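Local coordinates for IPT/TIG domain-containing protein (PDB 3TC9) that probably serves as an auxiliary nutrient-binding protein, carrying an immunoglobulin-like domain in front of a six-bladed beta-propeller, at residues Q249-D254 against T260-T265; S83-N86 against E90-A93; I164-E169 against C412-D417. One frame throughout, in Å; residues are numbered along the deposited sequence.

Contact 1: Q249-D254 against T260-T265; sequences QVFRYD and TTPLFT
R252 and V250 on one face, and T260 on the other, bury more surface than any other residues of this antiparallel hairpin, whose strands 249-253 and 260-265 run at 147° to each other. R252 pairs with T261 through two backbone bonds, R252 N to T261 O and T261 N to R252 O, each 2.7 Å. Its CB carries the methyl of L263, with CD1 3.7 Å away. Beyond that the chain runs extended from the strand, CG anti to the backbone N (chi1 -175°), and takes the guanidinium to the next blade, where NH2 donates to the carbonyl of K304. V250 is also held at both ends, V250 N to F264 O at 3.0 Å and L263 N to V250 O at 2.8 Å, but by two successive residues, the pairing having slipped by one residue at L263. On the same face as R252, V250 CG2 meets F264 CE1 at 3.5 Å; a chi1 of 44° turns the phenylalanine ring between its own backbone N and carbonyl carbon and alongside the valine. On the other face T260 divides its branches: OG1 lies at the edge of the Y253 ring, 3.4 Å from CD1, while CG2 leans on F251. The F251 ring in turn crosses P262, CE1 to CB 3.8 Å, and takes Q249 CG over one face. Four backbone bonds thus fix the pairing of the two outer strands of a propeller blade, apolar groups pack on each face, and the R252 guanidinium finds its strongest polar partner in the next blade rather than across the hairpin.

Contact 2: S83-N86 against E90-A93; sequences SILN and EEIA
I84 and A93 open the backbone ladder of this tight hairpin, I84 N donating to A93 O at 2.9 Å. The carbonyl of I84 faces two consecutive residues, a classic beta bulge: I92 N approaches I84 O almost straight at 2.8 Å, whereas A93 N reaches it only weakly, at 3.5 Å. Nearer the turn, N86 N donates to E90 O at 2.9 Å. Across the two segments, the side-chain hydrogen bonds are those of N86 with E90. With chi1 at 64°, the N86 amide stands between its own backbone N and carbonyl carbon and swings across the hairpin mouth. There OD1 accepts from E90 N at 2.9 Å, the donor lying above the amide carbonyl plane, and ND2 donates to E90 OE2 at 3.1 Å. That second bond leaves in the plane of the amide but meets the carboxylate from above, the two groups being turned 58° apart. Without this amide, as with an alanine here, E90 N is likely to lose its acceptor and the E90 carboxylate to be freer to turn. Apolar contacts are fewer: CB of I84 and CB of A93 lie 4.3 Å apart on one face, and CG2 of I92 rests on CB of N86. L85 sets out away from the partner segment, yet its CD2 crosses the aliphatic part of E91, whose carboxylate pairs with K49. The hairpin forms one margin of the immunoglobulin-like sheet: 80-85 is bonded on its far side to strand 48-52, 91-96 is outermost, and F12 and V18 cover the isoleucines and A93.

Contact 3: I164-E169 against C412-D417; sequences IDFEKE and CFFIGD
F166 and F414 are joined by side chains alone, for their CA atoms stand 12.6 Å apart and no hydrogen bond links the two backbones. F414 lies in the middle of the regular strand 412-417. F166 sits just past the end of strand 159-165, where residues 166-168 take helical backbone angles. D165 shapes this turn as an Asx motif, its OD1 accepting from K168 N at 3.2 Å from above the carboxylate plane; a weaker bond comes from E167 N. The two phenylalanines come from opposite directions, F166 CZ 3.6 Å from F414 CZ. The F414 atom lies near the plane of the F166 ring, at its edge; the ring planes are 45° apart and their centroids 5.5 Å. In both residues the bond from CA to CB points toward the other segment, and CG anti to the carbonyl carbon (chi1 -75° in F166) sets each ring beside its own backbone N. The contact is therefore small and purely apolar. F112 meets both rings and makes an aromatic cluster of the pair, and R410 adds a cation-pi interaction with F166. Strand 412-417 runs between 401-407 and 422-428 in the blade that also takes in strand 107-113, while F166 follows a strand bonded to 151-156, so the phenylalanines bridge two neighbouring propeller blades.

How the contacts relate
From the N terminus, contact 2 comes first, closing a short turn between strands 80-85 and 91-96 of the immunoglobulin-like domain before the chain enters the propeller at strand 107-113. Contact 3 then opens at 164-169 and closes only at 412-417, more than 240 residues later, joining the first complete blade to the one built from both ends of the propeller chain. Contact 1, a local hairpin, falls wholly within that long span and crosses neither of the others. Its centre is 33 Å from that of contact 3 and 75 Å from that of contact 2, which lies on the opposite side of the chain's centre. None of the three touches another.

Contact 1: Q249-D254 against T260-T265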
loop_
_atom_site.group_PDB
_atom_site.type_symbol
_atom_site.label_atom_id
_atom_site.label_comp_id
_atom_site.label_asym_id
_atom_site.label_seq_id
_atom_site.Cartn_x
_atom_site.Cartn_y
_atom_site.Cartn_z
ATOM N N GLN B 249 11.341 33.397 15.326
ATOM C CA GLN B 249 11.159 33.905 13.976
ATOM C C GLN B 249 11.501 32.871 12.899
ATOM O O GLN B 249 12.564 32.252 12.942
ATOM C CB GLN B 249 12.008 35.162 13.755
ATOM C CG GLN B 249 11.821 35.792 12.380
ATOM C CD GLN B 249 11.150 37.124 12.427
ATOM O OE1 GLN B 249 10.171 37.364 11.718
ATOM N NE2 GLN B 249 11.688 38.033 13.235
ATOM N N VAL B 250 10.626 32.776 11.888
ATOM C CA VAL B 250 10.823 31.967 10.695
ATOM C C VAL B 250 11.463 32.872 9.625
ATOM O O VAL B 250 11.040 34.024 9.454
ATOM C CB VAL B 250 9.490 31.341 10.216
ATOM C CG1 VAL B 250 9.695 30.454 8.976
ATOM C CG2 VAL B 250 8.812 30.566 11.351
ATOM N N PHE B 251 12.487 32.352 8.929
ATOM C CA PHE B 251 13.191 33.027 7.838
ATOM C C PHE B 251 13.088 32.213 6.568
ATOM O O PHE B 251 13.056 30.990 6.625
ATOM C CB PHE B 251 14.664 33.261 8.190
ATOM C CG PHE B 251 14.867 34.200 9.348
ATOM C CD1 PHE B 251 14.867 35.582 9.153
ATOM C CD2 PHE B 251 15.076 33.708 10.637
ATOM C CE1 PHE B 251 15.043 36.454 10.221
ATOM C CE2 PHE B 251 15.260 34.581 11.712
ATOM C CZ PHE B 251 15.261 35.951 11.490
ATOM N N ARG B 252 13.043 32.893 5.424
ATOM C CA ARG B 252 12.981 32.247 4.117
ATOM C C ARG B 252 14.234 32.599 3.332
ATOM O O ARG B 252 14.543 33.773 3.188
ATOM C CB ARG B 252 11.722 32.692 3.378
ATOM C CG ARG B 252 11.491 31.991 2.072
ATOM C CD ARG B 252 10.474 32.794 1.293
ATOM N NE ARG B 252 10.014 32.072 0.107
ATOM C CZ ARG B 252 10.622 32.134 -1.068
ATOM N NH1 ARG B 252 11.705 32.879 -1.223
ATOM N NH2 ARG B 252 10.144 31.451 -2.104
ATOM N N TYR B 253 14.953 31.605 2.827
ATOM C CA TYR B 253 16.160 31.863 2.060
ATOM C C TYR B 253 15.995 31.362 0.628
ATOM O O TYR B 253 15.664 30.202 0.409
ATOM C CB TYR B 253 17.382 31.228 2.743
ATOM C CG TYR B 253 18.656 31.301 1.929
ATOM C CD1 TYR B 253 19.449 32.442 1.943
ATOM C CD2 TYR B 253 19.078 30.222 1.159
ATOM C CE1 TYR B 253 20.639 32.506 1.216
ATOM C CE2 TYR B 253 20.248 30.284 0.404
ATOM C CZ TYR B 253 21.030 31.426 0.439
ATOM O OH TYR B 253 22.196 31.488 -0.291
ATOM N N ASP B 254 16.235 32.242 -0.340
ATOM C CA ASP B 254 16.157 31.895 -1.759
ATOM C C ASP B 254 17.566 31.610 -2.263
ATOM O O ASP B 254 18.429 32.480 -2.189
ATOM C CB ASP B 254 15.479 33.012 -2.564
ATOM C CG ASP B 254 15.169 32.641 -4.004
ATOM O OD1 ASP B 254 16.121 32.377 -4.767
ATOM O OD2 ASP B 254 13.978 32.632 -4.370
ATOM N N THR B 260 17.589 36.483 2.174
ATOM C CA THR B 260 16.887 36.016 3.363
ATOM C C THR B 260 15.723 36.980 3.643
ATOM O O THR B 260 15.917 38.199 3.688
ATOM C CB THR B 260 17.832 35.869 4.573
ATOM O OG1 THR B 260 18.848 34.892 4.292
ATOM C CG2 THR B 260 17.082 35.477 5.849
ATOM N N THR B 261 14.522 36.425 3.823
ATOM C CA THR B 261 13.328 37.192 4.113
ATOM C C THR B 261 12.778 36.753 5.454
ATOM O O THR B 261 12.480 35.567 5.613
ATOM C CB THR B 261 12.292 37.016 2.983
ATOM O OG1 THR B 261 12.904 37.343 1.736
ATOM C CG2 THR B 261 11.039 37.870 3.180
ATOM N N PRO B 262 12.598 37.667 6.438
ATOM C CA PRO B 262 11.930 37.255 7.695
ATOM C C PRO B 262 10.436 37.061 7.388
ATOM O O PRO B 262 9.846 37.881 6.668
ATOM C CB PRO B 262 12.204 38.416 8.663
ATOM C CG PRO B 262 13.029 39.425 7.883
ATOM C CD PRO B 262 12.867 39.120 6.430
ATOM N N LEU B 263 9.832 35.951 7.845
ATOM C CA LEU B 263 8.439 35.678 7.480
ATOM C C LEU B 263 7.425 36.040 8.562
ATOM O O LEU B 263 6.611 36.947 8.364
ATOM C CB LEU B 263 8.271 34.210 7.072
ATOM C CG LEU B 263 8.066 33.920 5.581
ATOM C CD1 LEU B 263 8.940 34.793 4.689
ATOM C CD2 LEU B 263 8.312 32.460 5.289
ATOM N N PHE B 264 7.433 35.303 9.671
ATOM C CA PHE B 264 6.502 35.491 10.783
ATOM C C PHE B 264 7.102 34.942 12.053
ATOM O O PHE B 264 7.983 34.083 12.009
ATOM C CB PHE B 264 5.133 34.802 10.505
ATOM C CG PHE B 264 5.190 33.404 9.918
ATOM C CD1 PHE B 264 5.458 32.302 10.721
ATOM C CD2 PHE B 264 4.953 33.189 8.565
ATOM C CE1 PHE B 264 5.522 31.015 10.173
ATOM C CE2 PHE B 264 5.017 31.902 8.022
ATOM C CZ PHE B 264 5.303 30.828 8.830
ATOM N N THR B 265 6.597 35.439 13.182
ATOM C CA THR B 265 6.929 35.020 14.543
ATOM C C THR B 265 5.841 33.984 14.935
ATOM O O THR B 265 4.681 34.151 14.524
ATOM C CB THR B 265 6.992 36.314 15.411
ATOM O OG1 THR B 265 8.354 36.681 15.617
ATOM C CG2 THR B 265 6.239 36.224 16.736
#

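Contact 2: S83-N86 against E90-A93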
loop_
_atom_site.group_PDB
_atom_site.type_symbol
_atom_site.label_atom_id
_atom_site.label_comp_id
_atom_site.label_asym_id
_atom_site.label_seq_id
_atom_site.Cartn_x
_atom_site.Cartn_y
_atom_site.Cartn_z
ATOM N N SER B 83 6.295 -34.706 20.415
ATOM C CA SER B 83 7.100 -35.858 20.791
ATOM C C SER B 83 7.064 -36.023 22.275
ATOM O O SER B 83 7.109 -35.025 23.009
ATOM C CB SER B 83 8.554 -35.682 20.344
ATOM O OG SER B 83 8.725 -35.901 18.958
ATOM N N ILE B 84 6.977 -37.268 22.714
ATOM C CA ILE B 84 7.125 -37.645 24.121
ATOM C C ILE B 84 8.594 -38.112 24.235
ATOM O O ILE B 84 9.117 -38.817 23.351
ATOM C CB ILE B 84 6.077 -38.690 24.640
ATOM C CG1 ILE B 84 4.621 -38.209 24.442
ATOM C CG2 ILE B 84 6.335 -39.092 26.105
ATOM C CD1 ILE B 84 4.175 -36.859 25.057
ATOM N N LEU B 85 9.268 -37.638 25.257
ATOM C CA LEU B 85 10.690 -37.939 25.475
ATOM C C LEU B 85 10.909 -38.836 26.665
ATOM O O LEU B 85 10.030 -38.988 27.506
ATOM C CB LEU B 85 11.474 -36.619 25.706
ATOM C CG LEU B 85 11.147 -35.441 24.791
ATOM C CD1 LEU B 85 11.746 -34.186 25.338
ATOM C CD2 LEU B 85 11.670 -35.675 23.373
ATOM N N ASN B 86 12.106 -39.417 26.740
ATOM C CA ASN B 86 12.562 -40.191 27.877
ATOM C C ASN B 86 13.356 -39.221 28.792
ATOM O O ASN B 86 13.411 -38.022 28.497
ATOM C CB ASN B 86 13.387 -41.437 27.421
ATOM C CG ASN B 86 14.690 -41.182 26.688
ATOM O OD1 ASN B 86 15.271 -40.088 26.697
ATOM N ND2 ASN B 86 15.238 -42.236 26.116
ATOM N N GLU B 90 15.505 -38.038 24.636
ATOM C CA GLU B 90 15.341 -38.651 23.313
ATOM C C GLU B 90 13.858 -38.926 23.056
ATOM O O GLU B 90 13.127 -39.266 23.980
ATOM C CB GLU B 90 16.145 -39.940 23.127
ATOM C CG GLU B 90 17.534 -39.954 23.738
ATOM C CD GLU B 90 18.108 -41.347 23.920
ATOM O OE1 GLU B 90 18.634 -41.881 22.924
ATOM O OE2 GLU B 90 18.090 -41.879 25.056
ATOM N N GLU B 91 13.433 -38.787 21.805
ATOM C CA GLU B 91 12.058 -39.024 21.357
ATOM C C GLU B 91 11.704 -40.510 21.457
ATOM O O GLU B 91 12.436 -41.349 20.939
ATOM C CB GLU B 91 11.888 -38.533 19.906
ATOM C CG GLU B 91 12.042 -37.018 19.760
ATOM C CD GLU B 91 12.150 -36.469 18.341
ATOM O OE1 GLU B 91 12.014 -37.246 17.371
ATOM O OE2 GLU B 91 12.445 -35.263 18.198
ATOM N N ILE B 92 10.605 -40.840 22.162
ATOM C CA ILE B 92 10.160 -42.225 22.290
ATOM C C ILE B 92 8.802 -42.441 21.591
ATOM O O ILE B 92 8.415 -43.578 21.363
ATOM C CB ILE B 92 10.162 -42.750 23.758
ATOM C CG1 ILE B 92 9.399 -41.814 24.737
ATOM C CG2 ILE B 92 11.610 -43.049 24.182
ATOM C CD1 ILE B 92 9.170 -42.381 26.103
ATOM N N ALA B 93 8.094 -41.374 21.259
ATOM C CA ALA B 93 6.795 -41.415 20.582
ATOM C C ALA B 93 6.606 -40.109 19.864
ATOM O O ALA B 93 6.957 -39.079 20.400
ATOM C CB ALA B 93 5.669 -41.663 21.582
#

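Contact 3: I164-E169 against C412-D417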
loop_
_atom_site.group_PDB
_atom_site.type_symbol
_atom_site.label_atom_id
_atom_site.label_comp_id
_atom_site.label_asym_id
_atom_site.label_seq_id
_atom_site.Cartn_x
_atom_site.Cartn_y
_atom_site.Cartn_z
ATOM N N ILE B 164 25.168 5.686 7.361
ATOM C CA ILE B 164 24.769 4.279 7.435
ATOM C C ILE B 164 24.582 3.848 5.991
ATOM O O ILE B 164 23.625 4.286 5.334
ATOM C CB ILE B 164 23.504 4.036 8.316
ATOM C CG1 ILE B 164 23.768 4.362 9.818
ATOM C CG2 ILE B 164 22.958 2.612 8.133
ATOM C CD1 ILE B 164 22.495 4.711 10.598
ATOM N N ASP B 165 25.541 3.073 5.472
ATOM C CA ASP B 165 25.548 2.597 4.086
ATOM C C ASP B 165 25.029 1.168 4.073
ATOM O O ASP B 165 25.713 0.266 4.561
ATOM C CB ASP B 165 26.972 2.704 3.507
ATOM C CG ASP B 165 27.138 2.326 2.040
ATOM O OD1 ASP B 165 26.237 1.639 1.487
ATOM O OD2 ASP B 165 28.172 2.703 1.445
ATOM N N PHE B 166 23.804 0.963 3.552
ATOM C CA PHE B 166 23.158 -0.356 3.533
ATOM C C PHE B 166 23.774 -1.308 2.524
ATOM O O PHE B 166 23.680 -2.518 2.714
ATOM C CB PHE B 166 21.671 -0.223 3.239
ATOM C CG PHE B 166 20.859 0.283 4.401
ATOM C CD1 PHE B 166 20.655 1.651 4.587
ATOM C CD2 PHE B 166 20.248 -0.602 5.281
ATOM C CE1 PHE B 166 19.888 2.124 5.658
ATOM C CE2 PHE B 166 19.455 -0.129 6.334
ATOM C CZ PHE B 166 19.292 1.232 6.521
ATOM N N GLU B 167 24.354 -0.769 1.437
ATOM C CA GLU B 167 24.968 -1.552 0.368
ATOM C C GLU B 167 26.256 -2.197 0.863
ATOM O O GLU B 167 26.422 -3.402 0.708
ATOM C CB GLU B 167 25.229 -0.670 -0.866
ATOM C CG GLU B 167 25.808 -1.425 -2.058
ATOM C CD GLU B 167 26.377 -0.589 -3.194
ATOM O OE1 GLU B 167 26.760 0.580 -2.954
ATOM O OE2 GLU B 167 26.482 -1.127 -4.321
ATOM N N LYS B 168 27.145 -1.400 1.475
ATOM C CA LYS B 168 28.424 -1.873 2.001
ATOM C C LYS B 168 28.317 -2.428 3.440
ATOM O O LYS B 168 29.268 -3.064 3.904
ATOM C CB LYS B 168 29.460 -0.732 1.955
ATOM C CG LYS B 168 29.684 -0.142 0.559
ATOM C CD LYS B 168 30.403 -1.096 -0.381
ATOM N N GLU B 169 27.167 -2.218 4.128
ATOM C CA GLU B 169 26.920 -2.581 5.534
ATOM C C GLU B 169 28.064 -1.999 6.381
ATOM O O GLU B 169 28.759 -2.717 7.113
ATOM C CB GLU B 169 26.726 -4.089 5.735
ATOM C CG GLU B 169 25.494 -4.619 5.023
ATOM C CD GLU B 169 25.125 -6.067 5.290
ATOM O OE1 GLU B 169 26.028 -6.873 5.610
ATOM O OE2 GLU B 169 23.930 -6.406 5.130
ATOM N N CYS B 412 10.080 -0.176 7.147
ATOM C CA CYS B 412 10.374 -0.098 8.573
ATOM C C CYS B 412 10.733 1.322 8.972
ATOM O O CYS B 412 11.005 2.155 8.121
ATOM C CB CYS B 412 11.510 -1.063 8.923
ATOM S SG CYS B 412 13.102 -0.642 8.159
ATOM N N PHE B 413 10.783 1.556 10.274
ATOM C CA PHE B 413 11.234 2.782 10.914
ATOM C C PHE B 413 12.614 2.578 11.484
ATOM O O PHE B 413 12.912 1.501 11.992
ATOM C CB PHE B 413 10.287 3.209 12.064
ATOM C CG PHE B 413 8.871 3.539 11.662
ATOM C CD1 PHE B 413 7.917 2.528 11.512
ATOM C CD2 PHE B 413 8.483 4.865 11.431
ATOM C CE1 PHE B 413 6.610 2.832 11.123
ATOM C CE2 PHE B 413 7.171 5.168 11.064
ATOM C CZ PHE B 413 6.247 4.147 10.899
ATOM N N PHE B 414 13.447 3.612 11.409
ATOM C CA PHE B 414 14.763 3.685 12.033
ATOM C C PHE B 414 14.699 4.820 13.043
ATOM O O PHE B 414 14.255 5.914 12.694
ATOM C CB PHE B 414 15.901 3.863 11.011
ATOM C CG PHE B 414 16.063 2.662 10.108
ATOM C CD1 PHE B 414 16.440 1.431 10.622
ATOM C CD2 PHE B 414 15.817 2.761 8.746
ATOM C CE1 PHE B 414 16.566 0.310 9.790
ATOM C CE2 PHE B 414 15.979 1.651 7.907
ATOM C CZ PHE B 414 16.371 0.436 8.437
ATOM N N ILE B 415 15.032 4.528 14.310
ATOM C CA ILE B 415 14.933 5.511 15.390
ATOM C C ILE B 415 16.288 5.739 16.045
ATOM O O ILE B 415 16.980 4.770 16.358
ATOM C CB ILE B 415 13.863 5.065 16.442
ATOM C CG1 ILE B 415 12.469 4.903 15.789
ATOM C CG2 ILE B 415 13.773 5.985 17.675
ATOM C CD1 ILE B 415 11.873 3.653 16.113
ATOM N N GLY B 416 16.613 7.017 16.282
ATOM C CA GLY B 416 17.800 7.446 17.013
ATOM C C GLY B 416 17.472 7.473 18.498
ATOM O O GLY B 416 16.898 8.444 18.999
ATOM N N ASP B 417 17.772 6.377 19.191
ATOM C CA ASP B 417 17.482 6.182 20.631
ATOM C C ASP B 417 18.680 6.655 21.427
ATOM O O ASP B 417 19.591 5.867 21.678
ATOM C CB ASP B 417 17.186 4.694 20.885
ATOM C CG ASP B 417 16.496 4.385 22.190
ATOM O OD1 ASP B 417 16.072 5.346 22.884
ATOM O OD2 ASP B 417 16.367 3.178 22.517
#